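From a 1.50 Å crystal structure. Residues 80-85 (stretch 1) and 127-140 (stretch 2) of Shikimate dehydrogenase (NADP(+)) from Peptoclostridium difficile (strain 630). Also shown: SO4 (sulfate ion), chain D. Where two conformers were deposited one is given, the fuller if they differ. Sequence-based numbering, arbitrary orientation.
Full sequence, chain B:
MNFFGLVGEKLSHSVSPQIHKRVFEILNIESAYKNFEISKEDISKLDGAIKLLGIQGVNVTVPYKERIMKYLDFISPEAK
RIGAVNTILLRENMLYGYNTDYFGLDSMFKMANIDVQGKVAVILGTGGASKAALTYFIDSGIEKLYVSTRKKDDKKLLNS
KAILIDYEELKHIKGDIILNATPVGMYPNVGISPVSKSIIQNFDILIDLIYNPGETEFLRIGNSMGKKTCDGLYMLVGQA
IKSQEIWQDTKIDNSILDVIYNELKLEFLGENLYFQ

Stretch 1 80-85: KRIGAV
Stretch 2, residues 127-140: GGASKAALTYFIDS

Stretch 2 is helical from Gly128 to Asp139, with phi/psi near -62/-43 and i to i+4 hydrogen bonds from Lys131 N to Gly127 O (3.2 Å) through Ser140 N to Tyr136 O (3.0 Å). Stretch 1 brings the last turn of a helix, Lys80 to Ile82, against it; Gly83 then leaves helical geometry at phi/psi 88/31, and Ala84 is extended at -164/156. The register is fixed by CA pairs, Ile82 to Ala132 at 5.5 Å and Ala84 to Gly128 at 5.4 Å, so the chains run in opposite senses, and 359 Å² is buried in total.

The polar anchor is Arg81. Its chi1 to chi3 are all t (178°, 168°, -168°), with chi4 at -125°, carrying the guanidinium to Asp139 (chi1 m, chi2 -11°). Two nearly linear hydrogen bonds form a bidentate salt bridge: NH1 of Arg81 to OD2 of Asp139, 2.8 Å and 171°, and NH2 of Arg81 to OD1 of Asp139, 2.9 Å and 173°. The carboxylate lies at the guanidinium edge, whereas CG2 of Thr135 covers one face, 3.2 Å from Arg81 NH1. Thr135 (chi1 -54°, m) spends its hydroxyl within its own helix, OG1 donating to Lys131 O at 2.6 Å.

Ile82 (chi1 -87°, chi2 122°, off-well) packs its CG2 4.3 Å from Ala132 CB. Its carbonyl is less fortunate: Ile82 O lies 3.3 Å from Lys131 CD, buried without a hydrogen-bonding partner. Lys131 (m, t, t, p) leads its end away, and NZ is satisfied elsewhere in the structure.

Close approach at Gly128 depends on its missing side chain: an ideal CB would sit a tight 3.0 Å from Ala84 CB, which instead meets Gly128 CA at 3.9 Å. Gly128 N donates to sulfate O4 (3.2 Å, 136°) and O1 (3.3 Å, 162°).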

# COMPACT_ATOMS: atom_id res chain seq x y z
N LYS B 80 6.66 -10.61 6.95
CA LYS B 80 7.33 -11.12 8.16
C LYS B 80 6.54 -12.28 8.73
O LYS B 80 7.10 -13.32 9.07
CB LYS B 80 7.47 -10.04 9.22
CG LYS B 80 8.50 -8.99 8.88
CD LYS B 80 8.79 -8.08 10.06
CE LYS B 80 9.82 -7.05 9.64
NZ LYS B 80 10.21 -6.05 10.65
N ARG B 81 5.22 -12.10 8.82
CA ARG B 81 4.33 -13.12 9.39
C ARG B 81 4.43 -14.44 8.65
O ARG B 81 4.64 -15.51 9.29
CB ARG B 81 2.89 -12.64 9.34
CG ARG B 81 1.87 -13.65 9.86
CD ARG B 81 0.51 -13.01 10.05
NE ARG B 81 -0.38 -13.87 10.80
CZ ARG B 81 -1.59 -14.26 10.40
NH1 ARG B 81 -2.12 -13.80 9.27
NH2 ARG B 81 -2.29 -15.06 11.19
N ILE B 82 4.24 -14.35 7.32
CA ILE B 82 4.26 -15.51 6.39
C ILE B 82 5.65 -16.13 6.39
O ILE B 82 5.76 -17.34 6.32
CB ILE B 82 3.79 -14.98 4.97
CG1 ILE B 82 2.26 -15.05 4.90
CG2 ILE B 82 4.35 -15.75 3.78
CD1 ILE B 82 1.53 -13.77 4.62
N GLY B 83 6.71 -15.29 6.49
CA GLY B 83 8.12 -15.71 6.45
C GLY B 83 8.74 -15.80 5.03
O GLY B 83 9.68 -16.56 4.79
N ALA B 84 8.26 -14.97 4.11
CA ALA B 84 8.73 -14.99 2.71
C ALA B 84 8.32 -13.71 2.02
O ALA B 84 7.31 -13.09 2.43
CB ALA B 84 8.12 -16.16 1.98
N VAL B 85 9.06 -13.37 0.96
CA VAL B 85 8.82 -12.19 0.15
C VAL B 85 8.69 -12.56 -1.31
O VAL B 85 9.52 -13.32 -1.82
CB VAL B 85 9.96 -11.19 0.36
CG1 VAL B 85 10.05 -10.13 -0.75
CG2 VAL B 85 9.80 -10.53 1.71
N GLY B 127 7.39 -24.63 0.93
CA GLY B 127 8.03 -23.36 0.58
C GLY B 127 7.28 -22.14 1.09
O GLY B 127 6.45 -22.25 1.99
N GLY B 128 7.57 -20.97 0.52
CA GLY B 128 6.90 -19.73 0.93
C GLY B 128 5.42 -19.74 0.64
O GLY B 128 4.60 -19.23 1.42
N ALA B 129 5.07 -20.30 -0.52
CA ALA B 129 3.66 -20.46 -0.96
C ALA B 129 2.86 -21.29 0.04
O ALA B 129 1.73 -20.95 0.41
CB ALA B 129 3.60 -21.06 -2.35
N SER B 130 3.46 -22.38 0.49
CA SER B 130 2.88 -23.23 1.50
C SER B 130 2.64 -22.45 2.80
O SER B 130 1.61 -22.65 3.45
CB SER B 130 3.83 -24.40 1.76
OG SER B 130 3.38 -25.24 2.81
N LYS B 131 3.58 -21.58 3.17
CA LYS B 131 3.46 -20.79 4.40
C LYS B 131 2.28 -19.80 4.31
O LYS B 131 1.55 -19.60 5.29
CB LYS B 131 4.77 -20.04 4.70
CG LYS B 131 5.93 -20.91 5.16
CD LYS B 131 7.21 -20.09 5.33
CE LYS B 131 8.32 -20.89 5.98
NZ LYS B 131 8.74 -22.09 5.20
N ALA B 132 2.10 -19.22 3.13
CA ALA B 132 1.00 -18.29 2.90
C ALA B 132 -0.33 -19.02 2.94
O ALA B 132 -1.30 -18.51 3.48
CB ALA B 132 1.15 -17.59 1.56
N ALA B 133 -0.36 -20.19 2.31
CA ALA B 133 -1.55 -21.02 2.29
C ALA B 133 -1.91 -21.47 3.69
O ALA B 133 -3.10 -21.45 4.07
CB ALA B 133 -1.35 -22.22 1.37
N LEU B 134 -0.91 -21.88 4.47
CA LEU B 134 -1.13 -22.25 5.86
C LEU B 134 -1.74 -21.06 6.60
O LEU B 134 -2.73 -21.21 7.31
CB LEU B 134 0.19 -22.69 6.51
CG LEU B 134 0.21 -22.99 8.01
CD1 LEU B 134 1.36 -23.94 8.35
CD2 LEU B 134 0.27 -21.71 8.86
N THR B 135 -1.15 -19.89 6.42
CA THR B 135 -1.60 -18.66 7.08
C THR B 135 -3.06 -18.35 6.69
O THR B 135 -3.90 -18.06 7.55
CB THR B 135 -0.67 -17.48 6.73
OG1 THR B 135 0.69 -17.82 7.05
CG2 THR B 135 -1.05 -16.22 7.50
N TYR B 136 -3.34 -18.42 5.39
CA TYR B 136 -4.69 -18.17 4.89
C TYR B 136 -5.71 -19.17 5.44
O TYR B 136 -6.76 -18.76 5.95
CB TYR B 136 -4.71 -18.19 3.36
CG TYR B 136 -6.11 -18.15 2.80
CD1 TYR B 136 -6.82 -16.96 2.76
CD2 TYR B 136 -6.72 -19.30 2.34
CE1 TYR B 136 -8.11 -16.93 2.26
CE2 TYR B 136 -8.02 -19.28 1.85
CZ TYR B 136 -8.70 -18.09 1.81
OH TYR B 136 -10.00 -18.09 1.31
N PHE B 137 -5.41 -20.46 5.33
CA PHE B 137 -6.33 -21.49 5.82
C PHE B 137 -6.66 -21.33 7.32
O PHE B 137 -7.82 -21.45 7.72
CB PHE B 137 -5.79 -22.92 5.57
CG PHE B 137 -5.91 -23.41 4.15
CD1 PHE B 137 -7.10 -23.32 3.44
CD2 PHE B 137 -4.86 -24.11 3.56
CE1 PHE B 137 -7.21 -23.83 2.15
CE2 PHE B 137 -4.96 -24.63 2.28
CZ PHE B 137 -6.13 -24.49 1.57
N ILE B 138 -5.64 -21.09 8.14
CA ILE B 138 -5.82 -20.93 9.60
C ILE B 138 -6.68 -19.71 9.93
O ILE B 138 -7.55 -19.77 10.80
CB ILE B 138 -4.48 -20.78 10.34
CG1 ILE B 138 -3.60 -22.03 10.17
CG2 ILE B 138 -4.71 -20.51 11.82
CD1 ILE B 138 -4.10 -23.27 10.88
N ASP B 139 -6.41 -18.60 9.25
CA ASP B 139 -7.19 -17.38 9.47
C ASP B 139 -8.64 -17.56 9.03
O ASP B 139 -9.54 -16.94 9.59
CB ASP B 139 -6.59 -16.21 8.69
CG ASP B 139 -5.25 -15.75 9.24
OD1 ASP B 139 -4.84 -16.17 10.35
OD2 ASP B 139 -4.61 -14.93 8.56
N SER B 140 -8.86 -18.42 8.04
CA SER B 140 -10.21 -18.64 7.49
C SER B 140 -11.03 -19.70 8.23
O SER B 140 -12.10 -20.08 7.76
CB SER B 140 -10.13 -18.98 6.01
OG SER B 140 -9.52 -17.93 5.28
S SO4 D . 10.66 -20.79 -1.75
O1 SO4 D . 9.35 -21.25 -2.23
O2 SO4 D . 11.57 -21.98 -1.60
O3 SO4 D . 11.29 -19.82 -2.68
O4 SO4 D . 10.48 -20.16 -0.43